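Local coordinates for geranylgeranyl pyrophosphate synthase (Corynebacterium glutamicum, PDB 3QQV), which builds geranylgeranyl diphosphate, the C20 isoprenoid precursor, by magnesium-dependent head-to-tail condensation of isopentenyl diphosphate with an allylic diphosphate, at the interface of chains A and B. Coordinates in Å, arbitrary orientation; residue numbers count along the deposited sequence, not the author numbering. Chains: chain A/B, Geranylgeranyl pyrophosphate synthase.

Three patches of one two-fold symmetric interface are described. Contacts 1 and 3 lie close together, their C-alpha centres about 12 Å apart, and share helix 140-164, which presents A:Leu150 to A:Val157 in contact 1 and A:His142 to A:Ile149 in contact 3. Contact 2 lies farther out, about 24 Å from contact 1 and 23 Å from contact 3. Contact 1 is tied to it by helix 170-199, whose Gly189 serves contact 1 from chain B and contact 2 from chain A. The arrangement is consistent with the dimer usual in this family: a helical core flanked by an arm from helix 21-43.

Contact 1: the interface of chains A and B. Residues chain A 150, 153-154, 157; chain B 156, 185, 188-189.
Two long helices of the all-helical prenyltransferase fold meet here: helix 140-164 of chain A, with A:Met154 and A:Val157, packs on helix 170-199 of chain B, with B:Ile188. The latter helix also carries Asp194, a magnesium ligand. B:Ile188 is the wedge, hiding 70 Å² against chain A, and its two branches do different work. CG2, anti to the backbone N (CG1 at chi1 -63°), points at the carbonyl of A:Leu150, with 3.4 Å from CG2 to A:Leu150 O. The other branch ends in CD1, which lies 3.8 Å from A:Asp153 CB and equally far from A:Val157 CG2, so one methyl spans successive turns of the chain A helix. The selenomethionine A:Met154 runs antiparallel alongside B:Ile188. Bends at chi2 (69°) and chi3 (92°) fold its chain so that CE rests on the chain B backbone, 3.5 Å from B:Gly189 N and 3.6 Å from B:Thr185 O. The absence of a side chain at B:Gly189 is consistent with this close seating, since CE also comes within 3.8 Å of B:Gly189 CA. The selenium passes alongside the same helix, 4.1 Å from B:Thr185 CA. B:Leu156 reaches in from the partner's copy of helix 140-164 and meets A:Val157 at about a right angle. Its CD1 lies 3.8 Å from A:Val157 CG2, the methyl that B:Ile188 CD1 also touches.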
loop_
_atom_site.group_PDB
_atom_site.type_symbol
_atom_site.label_atom_id
_atom_site.label_comp_id
_atom_site.label_asym_id
_atom_site.label_seq_id
_atom_site.Cartn_x
_atom_site.Cartn_y
_atom_site.Cartn_z
ATOM N N LEU A 150 2.277 -6.909 -2.419
ATOM C CA LEU A 150 2.619 -6.967 -0.998
ATOM C C LEU A 150 3.980 -6.346 -0.652
ATOM O O LEU A 150 4.143 -5.773 0.430
ATOM C CB LEU A 150 2.548 -8.413 -0.480
ATOM C CG LEU A 150 1.171 -9.086 -0.489
ATOM C CD1 LEU A 150 1.300 -10.570 -0.212
ATOM C CD2 LEU A 150 0.215 -8.442 0.509
ATOM N N ASP A 153 3.298 -2.751 -0.469
ATOM C CA ASP A 153 2.541 -2.456 0.755
ATOM C C ASP A 153 3.471 -2.373 1.962
ATOM O O ASP A 153 3.356 -1.456 2.781
ATOM C CB ASP A 153 1.466 -3.519 1.000
ATOM C CG ASP A 153 0.378 -3.505 -0.048
ATOM O OD1 ASP A 153 0.344 -2.571 -0.877
ATOM O OD2 ASP A 153 -0.457 -4.434 -0.034
HETATM N N MSE A 154 4.396 -3.328 2.044
HETATM C CA MSE A 154 5.439 -3.346 3.062
HETATM C C MSE A 154 6.316 -2.092 3.006
HETATM O O MSE A 154 6.639 -1.520 4.044
HETATM C CB MSE A 154 6.294 -4.600 2.915
HETATM C CG MSE A 154 7.213 -4.874 4.074
HETATM SE SE MSE A 154 6.235 -5.394 5.695
HETATM C CE MSE A 154 6.245 -7.353 5.479
ATOM N N VAL A 157 4.283 0.880 4.370
ATOM C CA VAL A 157 4.208 0.727 5.818
ATOM C C VAL A 157 5.553 1.069 6.491
ATOM O O VAL A 157 5.601 1.666 7.580
ATOM C CB VAL A 157 3.690 -0.709 6.139
ATOM C CG1 VAL A 157 4.306 -1.292 7.376
ATOM C CG2 VAL A 157 2.166 -0.683 6.232
ATOM N N LEU B 156 -4.495 2.371 2.868
ATOM C CA LEU B 156 -3.381 2.208 3.788
ATOM C C LEU B 156 -2.800 3.559 4.249
ATOM O O LEU B 156 -2.507 3.758 5.425
ATOM C CB LEU B 156 -2.305 1.320 3.151
ATOM C CG LEU B 156 -1.060 0.962 3.967
ATOM C CD1 LEU B 156 -1.414 0.392 5.350
ATOM C CD2 LEU B 156 -0.197 -0.008 3.183
ATOM N N THR B 185 3.461 -4.800 9.873
ATOM C CA THR B 185 4.496 -5.698 9.346
ATOM C C THR B 185 3.990 -7.156 9.382
ATOM O O THR B 185 4.117 -7.894 8.389
ATOM C CB THR B 185 5.822 -5.560 10.134
ATOM O OG1 THR B 185 6.471 -4.334 9.770
ATOM C CG2 THR B 185 6.784 -6.728 9.838
ATOM N N ILE B 188 1.159 -7.951 6.595
ATOM C CA ILE B 188 1.716 -8.032 5.246
ATOM C C ILE B 188 2.687 -9.213 5.153
ATOM O O ILE B 188 2.688 -9.934 4.156
ATOM C CB ILE B 188 2.369 -6.686 4.814
ATOM C CG1 ILE B 188 1.297 -5.586 4.756
ATOM C CG2 ILE B 188 3.051 -6.817 3.450
ATOM C CD1 ILE B 188 1.859 -4.187 4.741
ATOM N N GLY B 189 3.482 -9.411 6.203
ATOM C CA GLY B 189 4.375 -10.561 6.316
ATOM C C GLY B 189 3.615 -11.879 6.241
ATOM O O GLY B 189 3.999 -12.782 5.488
#

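Contact 2: the interface of chains A and B. Residues chain A 186, 189-190, 193, 210, 213-214; chain B 42-43.
The phenyl ring of A:Phe214 takes B:Ile43 on one face: CG1 sits 3.7 Å from the ring centroid, directly over the centre, a CH-pi contact. Towards the outer end of the ring, A:Phe214 CE2 lies 3.5 Å from B:Asp42 O, the oxygen standing above the ring plane on the same side as B:Ile43. The A:Arg213 guanidinium lies past the CZ end of the ring, on the side away from B:Ile43 and tilted against it by roughly 34°; A:Phe214 CZ stands over the centre of its face, 3.4 Å from the plane. The arginine chain is extended (chi1 -176°, chi2 -173°), which carries the group out past the ring; its NH2 and B:Asp42 OD2 are 6.0 Å apart, too far for contact, although a weak long-range attraction is possible. The tip of B:Ile43 turns to helix 170-199. CD1 abuts A:Gly189 CA at 3.9 Å and A:Glu186 CA at 4.0 Å, reaching bare backbone at the glycine, while the carbonyl O of B:Ile43 faces A:Leu193 CD2 at 3.4 Å. With 91 Å² hidden, B:Ile43 thus plugs the groove between helices 170-199 and 205-231, pinning the C-terminal end of helix 21-43 to the partner and probably steadying the dimer.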
loop_
_atom_site.group_PDB
_atom_site.type_symbol
_atom_site.label_atom_id
_atom_site.label_comp_id
_atom_site.label_asym_id
_atom_site.label_seq_id
_atom_site.Cartn_x
_atom_site.Cartn_y
_atom_site.Cartn_z
ATOM N N GLU A 186 -1.763 12.983 -2.713
ATOM C CA GLU A 186 -1.435 13.584 -4.006
ATOM C C GLU A 186 -0.755 12.616 -4.983
ATOM O O GLU A 186 -1.136 12.554 -6.150
ATOM C CB GLU A 186 -0.601 14.856 -3.812
ATOM C CG GLU A 186 -1.416 16.043 -3.299
ATOM C CD GLU A 186 -0.605 17.090 -2.542
ATOM O OE1 GLU A 186 0.624 16.936 -2.370
ATOM O OE2 GLU A 186 -1.214 18.080 -2.090
ATOM N N GLY A 189 -3.382 9.743 -5.728
ATOM C CA GLY A 189 -4.413 10.434 -6.497
ATOM C C GLY A 189 -3.970 10.700 -7.930
ATOM O O GLY A 189 -4.711 10.415 -8.878
ATOM N N GLY A 190 -2.748 11.223 -8.079
ATOM C CA GLY A 190 -2.134 11.459 -9.384
ATOM C C GLY A 190 -1.956 10.199 -10.223
ATOM O O GLY A 190 -2.196 10.221 -11.432
ATOM N N LEU A 193 -5.496 9.266 -11.476
ATOM C CA LEU A 193 -5.833 10.124 -12.603
ATOM C C LEU A 193 -5.097 9.724 -13.895
ATOM O O LEU A 193 -5.671 9.806 -14.992
ATOM C CB LEU A 193 -5.557 11.588 -12.261
ATOM C CG LEU A 193 -6.057 12.665 -13.229
ATOM C CD1 LEU A 193 -7.570 12.606 -13.440
ATOM C CD2 LEU A 193 -5.651 14.037 -12.727
ATOM N N SER A 210 -2.594 18.139 -14.663
ATOM C CA SER A 210 -2.975 17.779 -13.289
ATOM C C SER A 210 -2.214 16.559 -12.776
ATOM O O SER A 210 -1.789 16.535 -11.620
ATOM C CB SER A 210 -4.482 17.553 -13.183
ATOM O OG SER A 210 -5.190 18.742 -13.485
ATOM N N ARG A 213 1.319 17.748 -11.971
ATOM C CA ARG A 213 1.217 18.519 -10.737
ATOM C C ARG A 213 1.158 17.634 -9.468
ATOM O O ARG A 213 1.872 17.890 -8.500
ATOM C CB ARG A 213 -0.010 19.426 -10.825
ATOM C CG ARG A 213 -0.205 20.367 -9.653
ATOM C CD ARG A 213 -1.541 21.074 -9.774
ATOM N NE ARG A 213 -1.941 21.699 -8.515
ATOM C CZ ARG A 213 -3.173 22.121 -8.237
ATOM N NH1 ARG A 213 -4.153 21.978 -9.124
ATOM N NH2 ARG A 213 -3.431 22.672 -7.059
ATOM N N PHE A 214 0.345 16.582 -9.503
ATOM C CA PHE A 214 0.084 15.763 -8.322
ATOM C C PHE A 214 0.938 14.492 -8.214
ATOM O O PHE A 214 1.512 14.215 -7.147
ATOM C CB PHE A 214 -1.413 15.446 -8.223
ATOM C CG PHE A 214 -2.260 16.647 -7.894
ATOM C CD1 PHE A 214 -2.178 17.250 -6.639
ATOM C CD2 PHE A 214 -3.134 17.179 -8.834
ATOM C CE1 PHE A 214 -2.959 18.362 -6.323
ATOM C CE2 PHE A 214 -3.917 18.297 -8.533
ATOM C CZ PHE A 214 -3.833 18.883 -7.273
ATOM N N ASP B 42 -9.969 18.386 -6.127
ATOM C CA ASP B 42 -8.875 19.219 -6.657
ATOM C C ASP B 42 -7.940 18.447 -7.606
ATOM O O ASP B 42 -7.345 19.038 -8.501
ATOM C CB ASP B 42 -8.048 19.841 -5.524
ATOM C CG ASP B 42 -8.766 20.976 -4.803
ATOM O OD1 ASP B 42 -9.833 21.431 -5.267
ATOM O OD2 ASP B 42 -8.248 21.420 -3.754
ATOM N N ILE B 43 -7.806 17.138 -7.404
ATOM C CA ILE B 43 -7.019 16.303 -8.305
ATOM C C ILE B 43 -7.834 15.993 -9.560
ATOM O O ILE B 43 -7.334 16.132 -10.678
ATOM C CB ILE B 43 -6.482 15.014 -7.624
ATOM C CG1 ILE B 43 -5.609 15.369 -6.413
ATOM C CG2 ILE B 43 -5.661 14.178 -8.612
ATOM C CD1 ILE B 43 -5.073 14.155 -5.654
#

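Contact 3: the interface of chains A and B. Residues chain A 110, 142, 146, 149; chain B 107, 110-111, 149.
A:Ile149 meets B:Ile110, B:Ile149 and B:His107 beside the first aspartate-rich motif of prenyl synthases, DDxxD, here DDIID at 108-112, whose two middle residues are Ile110 and Ile111. Its Asp108 and Asp112 bind magnesium, so this packing lies against the metal-binding helix 97-111. In the apolar packing, the CD1 atoms of A:Ile149 and B:Ile149 approach to 3.9 Å, the side chains crossing at about a right angle, and each also touches the partner's Ile110: A:Ile149 CD1 is 3.9 Å from B:Ile110 CG2, and the pair A:Ile110 and B:Ile149 repeats this by two-fold symmetry. The ring contact uses the other branch of A:Ile149. With CG1 at chi1 -69°, CG2 stands anti to the backbone N and lies over the face of the B:His107 imidazole, 3.8 Å from its centroid. Hydrogen bonds lie within each chain. B:His107 NE2 donates to B:Ile149 O at 2.8 Å (153° at H), in the carbonyl plane on a lone pair and nearly in the ring plane, which would help hold the ring's rotation. A:Ser146 OG donates to A:His142 O at 3.0 Å from above the carbonyl plane; A:Ser146 OG also faces B:Ile111, 3.4 Å from its CG2. Carbon-to-carbonyl approaches remain: A:His142 CE1 lies 3.2 Å from B:Ile111 O and 3.5 Å from B:Ile110 O, the ring (CG anti to the backbone N, chi1 -160°) having B:Ile111 C at its edge in plane.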
loop_
_atom_site.group_PDB
_atom_site.type_symbol
_atom_site.label_atom_id
_atom_site.label_comp_id
_atom_site.label_asym_id
_atom_site.label_seq_id
_atom_site.Cartn_x
_atom_site.Cartn_y
_atom_site.Cartn_z
ATOM N N ILE A 110 3.696 -2.763 -12.180
ATOM C CA ILE A 110 2.636 -3.759 -12.374
ATOM C C ILE A 110 1.551 -3.181 -13.284
ATOM O O ILE A 110 1.175 -3.797 -14.282
ATOM C CB ILE A 110 2.006 -4.212 -11.030
ATOM C CG1 ILE A 110 3.033 -4.932 -10.160
ATOM C CG2 ILE A 110 0.799 -5.124 -11.262
ATOM C CD1 ILE A 110 2.662 -4.952 -8.687
ATOM N N HIS A 142 1.404 -14.267 -12.384
ATOM C CA HIS A 142 0.440 -13.792 -11.394
ATOM C C HIS A 142 1.061 -13.796 -9.994
ATOM O O HIS A 142 0.759 -12.922 -9.186
ATOM C CB HIS A 142 -0.831 -14.647 -11.429
ATOM C CG HIS A 142 -2.026 -13.985 -10.813
ATOM N ND1 HIS A 142 -2.364 -14.141 -9.483
ATOM C CD2 HIS A 142 -2.971 -13.174 -11.348
ATOM C CE1 HIS A 142 -3.460 -13.450 -9.228
ATOM N NE2 HIS A 142 -3.850 -12.855 -10.342
ATOM N N SER A 146 1.596 -10.760 -7.503
ATOM C CA SER A 146 1.109 -10.969 -6.132
ATOM C C SER A 146 2.114 -10.574 -5.052
ATOM O O SER A 146 1.786 -9.780 -4.170
ATOM C CB SER A 146 0.652 -12.424 -5.920
ATOM O OG SER A 146 -0.605 -12.655 -6.539
ATOM N N ILE A 149 2.705 -6.645 -5.205
ATOM C CA ILE A 149 1.662 -5.874 -4.541
ATOM C C ILE A 149 1.981 -5.771 -3.043
ATOM O O ILE A 149 2.019 -4.670 -2.495
ATOM C CB ILE A 149 0.247 -6.446 -4.801
ATOM C CG1 ILE A 149 -0.140 -6.245 -6.269
ATOM C CG2 ILE A 149 -0.784 -5.734 -3.952
ATOM C CD1 ILE A 149 -1.369 -7.016 -6.701
ATOM N N HIS B 107 -6.435 -5.928 -1.830
ATOM C CA HIS B 107 -5.232 -6.529 -2.406
ATOM C C HIS B 107 -5.255 -8.051 -2.346
ATOM O O HIS B 107 -4.830 -8.718 -3.292
ATOM C CB HIS B 107 -3.975 -5.982 -1.731
ATOM C CG HIS B 107 -3.658 -4.566 -2.102
ATOM N ND1 HIS B 107 -2.502 -3.934 -1.700
ATOM C CD2 HIS B 107 -4.341 -3.664 -2.844
ATOM C CE1 HIS B 107 -2.490 -2.703 -2.176
ATOM N NE2 HIS B 107 -3.592 -2.515 -2.876
ATOM N N ILE B 110 -7.353 -9.393 -5.230
ATOM C CA ILE B 110 -6.598 -9.411 -6.489
ATOM C C ILE B 110 -5.715 -10.658 -6.537
ATOM O O ILE B 110 -5.752 -11.416 -7.507
ATOM C CB ILE B 110 -5.722 -8.141 -6.663
ATOM C CG1 ILE B 110 -6.589 -6.890 -6.772
ATOM C CG2 ILE B 110 -4.823 -8.252 -7.897
ATOM C CD1 ILE B 110 -5.839 -5.611 -6.441
ATOM N N ILE B 111 -4.947 -10.862 -5.469
ATOM C CA ILE B 111 -4.003 -11.975 -5.344
ATOM C C ILE B 111 -4.679 -13.349 -5.438
ATOM O O ILE B 111 -4.232 -14.218 -6.194
ATOM C CB ILE B 111 -3.184 -11.849 -4.036
ATOM C CG1 ILE B 111 -2.193 -10.679 -4.139
ATOM C CG2 ILE B 111 -2.449 -13.139 -3.717
ATOM C CD1 ILE B 111 -1.699 -10.155 -2.793
ATOM N N ILE B 149 -5.250 -1.813 -6.909
ATOM C CA ILE B 149 -3.937 -1.687 -6.288
ATOM C C ILE B 149 -3.807 -0.297 -5.649
ATOM O O ILE B 149 -3.481 -0.191 -4.467
ATOM C CB ILE B 149 -2.784 -1.987 -7.277
ATOM C CG1 ILE B 149 -2.784 -3.473 -7.650
ATOM C CG2 ILE B 149 -1.444 -1.669 -6.651
ATOM C CD1 ILE B 149 -1.891 -3.822 -8.821
#